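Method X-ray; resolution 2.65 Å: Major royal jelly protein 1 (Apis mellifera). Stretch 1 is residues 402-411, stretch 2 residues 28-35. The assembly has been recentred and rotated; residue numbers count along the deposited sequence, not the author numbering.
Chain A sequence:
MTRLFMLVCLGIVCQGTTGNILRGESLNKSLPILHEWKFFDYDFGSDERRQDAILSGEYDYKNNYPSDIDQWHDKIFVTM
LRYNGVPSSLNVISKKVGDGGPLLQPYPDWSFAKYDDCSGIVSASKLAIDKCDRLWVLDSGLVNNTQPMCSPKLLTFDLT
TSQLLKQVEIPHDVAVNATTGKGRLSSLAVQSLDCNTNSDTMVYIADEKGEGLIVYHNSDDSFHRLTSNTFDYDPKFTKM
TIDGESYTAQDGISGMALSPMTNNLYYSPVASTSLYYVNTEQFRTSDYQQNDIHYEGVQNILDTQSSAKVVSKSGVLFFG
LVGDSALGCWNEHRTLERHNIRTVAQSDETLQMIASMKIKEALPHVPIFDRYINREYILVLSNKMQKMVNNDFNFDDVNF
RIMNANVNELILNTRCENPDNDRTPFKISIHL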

# COMPACT_ATOMS: atom_id res chain seq x y z
N ILE A 402 -6.52 8.43 34.01
CA ILE A 402 -7.50 8.06 33.01
C ILE A 402 -7.14 6.65 32.55
O ILE A 402 -6.13 6.46 31.90
CB ILE A 402 -7.51 9.01 31.80
CG1 ILE A 402 -7.96 10.41 32.25
CG2 ILE A 402 -8.41 8.45 30.70
CD1 ILE A 402 -7.90 11.47 31.16
N MET A 403 -7.95 5.68 32.93
CA MET A 403 -7.76 4.31 32.50
C MET A 403 -8.73 4.02 31.35
O MET A 403 -9.58 4.85 31.01
CB MET A 403 -7.99 3.34 33.64
CG MET A 403 -6.99 3.54 34.77
SD MET A 403 -7.56 2.72 36.27
CE MET A 403 -8.23 4.17 37.07
N ASN A 404 -8.52 2.88 30.70
CA ASN A 404 -9.41 2.44 29.63
C ASN A 404 -9.34 0.95 29.44
O ASN A 404 -8.49 0.29 30.02
CB ASN A 404 -9.18 3.21 28.30
CG ASN A 404 -7.85 2.90 27.65
OD1 ASN A 404 -6.91 2.41 28.30
ND2 ASN A 404 -7.76 3.18 26.34
N ALA A 405 -10.29 0.42 28.68
CA ALA A 405 -10.39 -1.01 28.41
C ALA A 405 -11.46 -1.28 27.38
O ALA A 405 -12.38 -0.47 27.19
CB ALA A 405 -10.72 -1.77 29.68
N ASN A 406 -11.33 -2.42 26.72
CA ASN A 406 -12.36 -2.89 25.79
C ASN A 406 -13.51 -3.42 26.61
O ASN A 406 -13.29 -4.19 27.55
CB ASN A 406 -11.83 -3.99 24.89
CG ASN A 406 -12.87 -4.47 23.91
OD1 ASN A 406 -13.44 -5.53 24.07
ND2 ASN A 406 -13.13 -3.67 22.90
N VAL A 407 -14.73 -3.03 26.25
CA VAL A 407 -15.91 -3.39 27.02
C VAL A 407 -16.11 -4.90 27.01
O VAL A 407 -16.25 -5.51 28.08
CB VAL A 407 -17.17 -2.67 26.50
CG1 VAL A 407 -18.45 -3.32 27.03
CG2 VAL A 407 -17.14 -1.22 26.89
N ASN A 408 -16.09 -5.49 25.81
CA ASN A 408 -16.37 -6.90 25.63
C ASN A 408 -15.34 -7.76 26.36
O ASN A 408 -15.71 -8.71 27.04
CB ASN A 408 -16.45 -7.26 24.14
CG ASN A 408 -16.82 -8.71 23.89
OD1 ASN A 408 -15.96 -9.59 23.98
N GLU A 409 -14.06 -7.41 26.24
CA GLU A 409 -12.98 -8.10 26.98
C GLU A 409 -13.16 -8.06 28.52
O GLU A 409 -12.72 -8.96 29.24
CB GLU A 409 -11.60 -7.54 26.59
CG GLU A 409 -10.43 -8.51 26.73
CD GLU A 409 -9.11 -8.05 26.08
OE1 GLU A 409 -8.03 -8.38 26.64
OE2 GLU A 409 -9.12 -7.38 25.02
N LEU A 410 -13.79 -7.01 29.03
CA LEU A 410 -13.94 -6.80 30.47
C LEU A 410 -15.02 -7.73 31.04
O LEU A 410 -14.86 -8.28 32.13
CB LEU A 410 -14.28 -5.32 30.72
CG LEU A 410 -14.03 -4.55 32.02
CD1 LEU A 410 -12.68 -4.83 32.63
CD2 LEU A 410 -14.18 -3.06 31.76
N ILE A 411 -16.08 -7.94 30.28
CA ILE A 411 -17.25 -8.70 30.72
C ILE A 411 -17.36 -10.13 30.16
O ILE A 411 -18.21 -10.89 30.61
CB ILE A 411 -18.56 -7.95 30.39
CG1 ILE A 411 -18.81 -7.88 28.87
CG2 ILE A 411 -18.55 -6.58 31.03
CD1 ILE A 411 -19.95 -6.98 28.45
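Stretch 2, residues 28-35: NKSLPILH

Stretch 2 runs antiparallel to the strand of stretch 1, so its start lies near the helix at 407-411 and its end beside Ile 402. It is mostly extended loop, and pairs with the strand only in its last residues. The two stretches are far apart in sequence and bury 602 Å² between them.

Asn 28 is exposed, poorly ordered and makes no contact with stretch 1. Its phi and psi are 60° and 17°; from Lys 29 onward phi is negative. Lys 29 is also poorly ordered, but its side chain is modelled extended, with all four chi angles t. It reaches to the helix, and its CE lies 3.7 Å from CD1 of Leu 410. Its NZ is 4.3 Å from the O of Glu 409 and is hydrogen-bonded elsewhere in the structure. Ser 30 points sideways and makes no contact; its OG is not modelled.

Leu 31 is buried and points toward stretch 1. It bridges helix and strand: its CD1 is 4.0 Å from CD1 of Leu 410, and its CG is 3.9 Å from CB of Ala 405. Its CB packs 3.8 Å from CB of Met 403.

Pro 32 has no amide hydrogen to donate, but its carbonyl is well used. Its O accepts a hydrogen bond from N of Asn 404 at 3.0 Å. The same O lies 3.3 Å from CA of Met 403, a CA-H...O contact. Its CA-to-CB bond points sideways.

Ile 33 pairs with Met 403 as an antiparallel non-hydrogen-bonded pair, with their CA atoms 4.2 Å apart. Their side chains share one face of the sheet, where CG1 of Ile 33 is 3.9 Å from CG of Met 403. The end of the Met 403 side chain then leads away.

At Leu 34 the chain turns a corner, with phi and psi of -98° and -41°. Its N donates to O of Ile 402 at 2.8 Å. Its side chain points toward stretch 1, and its CD2 is 4.1 Å from CG2 of Ile 402.

His 35 pairs with Ile 402 as an antiparallel hydrogen-bonded pair, CA to CA 5.2 Å. Ile 402 N donates to His 35 O at 2.8 Å, and His 35 N donates to Ile 402 O at 3.3 Å. The O of Ile 402 thus accepts from two successive amides. This fits the beta bulge here, where the register shifts by one between Ile 402 and Met 403. The side chains of His 35 and Ile 402 lie on the face opposite Ile 33 and Met 403.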

# COMPACT_ATOMS: atom_id res chain seq x y z
N ASN A 28 -7.60 -7.21 42.45
CA ASN A 28 -6.49 -6.39 41.94
C ASN A 28 -6.35 -6.30 40.40
O ASN A 28 -5.30 -5.85 39.93
CB ASN A 28 -5.15 -6.78 42.62
CG ASN A 28 -4.22 -5.58 42.84
OD1 ASN A 28 -3.12 -5.55 42.31
ND2 ASN A 28 -4.68 -4.60 43.62
N LYS A 29 -7.39 -6.65 39.62
CA LYS A 29 -7.33 -6.47 38.14
C LYS A 29 -7.51 -5.01 37.78
O LYS A 29 -8.53 -4.43 38.09
CB LYS A 29 -8.37 -7.30 37.38
CG LYS A 29 -8.65 -6.78 35.95
CD LYS A 29 -9.35 -7.82 35.08
CE LYS A 29 -10.18 -7.19 33.97
NZ LYS A 29 -10.74 -8.18 32.98
N SER A 30 -6.45 -4.41 37.25
CA SER A 30 -6.42 -2.99 36.95
C SER A 30 -6.68 -2.84 35.46
O SER A 30 -6.57 -3.78 34.68
CB SER A 30 -5.05 -2.40 37.34
N LEU A 31 -7.00 -1.61 35.06
CA LEU A 31 -7.22 -1.26 33.67
C LEU A 31 -6.03 -0.45 33.17
O LEU A 31 -5.52 0.41 33.88
CB LEU A 31 -8.49 -0.45 33.56
CG LEU A 31 -9.79 -1.22 33.39
CD1 LEU A 31 -9.88 -2.43 34.29
CD2 LEU A 31 -10.96 -0.29 33.60
N PRO A 32 -5.58 -0.72 31.93
CA PRO A 32 -4.46 0.07 31.42
C PRO A 32 -4.66 1.59 31.47
O PRO A 32 -5.68 2.14 31.05
CB PRO A 32 -4.34 -0.38 29.95
CG PRO A 32 -5.59 -1.07 29.65
CD PRO A 32 -6.05 -1.69 30.93
N ILE A 33 -3.64 2.25 31.99
CA ILE A 33 -3.58 3.69 32.08
C ILE A 33 -3.30 4.30 30.72
O ILE A 33 -2.43 3.85 30.00
CB ILE A 33 -2.53 4.11 33.12
CG1 ILE A 33 -3.12 3.94 34.52
CG2 ILE A 33 -2.10 5.54 32.88
CD1 ILE A 33 -2.14 3.47 35.58
N LEU A 34 -4.09 5.32 30.41
CA LEU A 34 -3.95 6.14 29.21
C LEU A 34 -3.20 7.43 29.55
O LEU A 34 -2.37 7.88 28.77
CB LEU A 34 -5.34 6.45 28.68
CG LEU A 34 -5.48 7.08 27.31
CD1 LEU A 34 -5.00 6.15 26.23
CD2 LEU A 34 -6.91 7.48 27.03
N HIS A 35 -3.50 8.03 30.71
CA HIS A 35 -2.80 9.22 31.21
C HIS A 35 -2.80 9.22 32.72
O HIS A 35 -3.78 8.83 33.35
CB HIS A 35 -3.48 10.51 30.74
CG HIS A 35 -3.47 10.68 29.25
ND1 HIS A 35 -2.32 10.90 28.53
CD2 HIS A 35 -4.48 10.65 28.35
CE1 HIS A 35 -2.62 11.00 27.25
NE2 HIS A 35 -3.93 10.85 27.11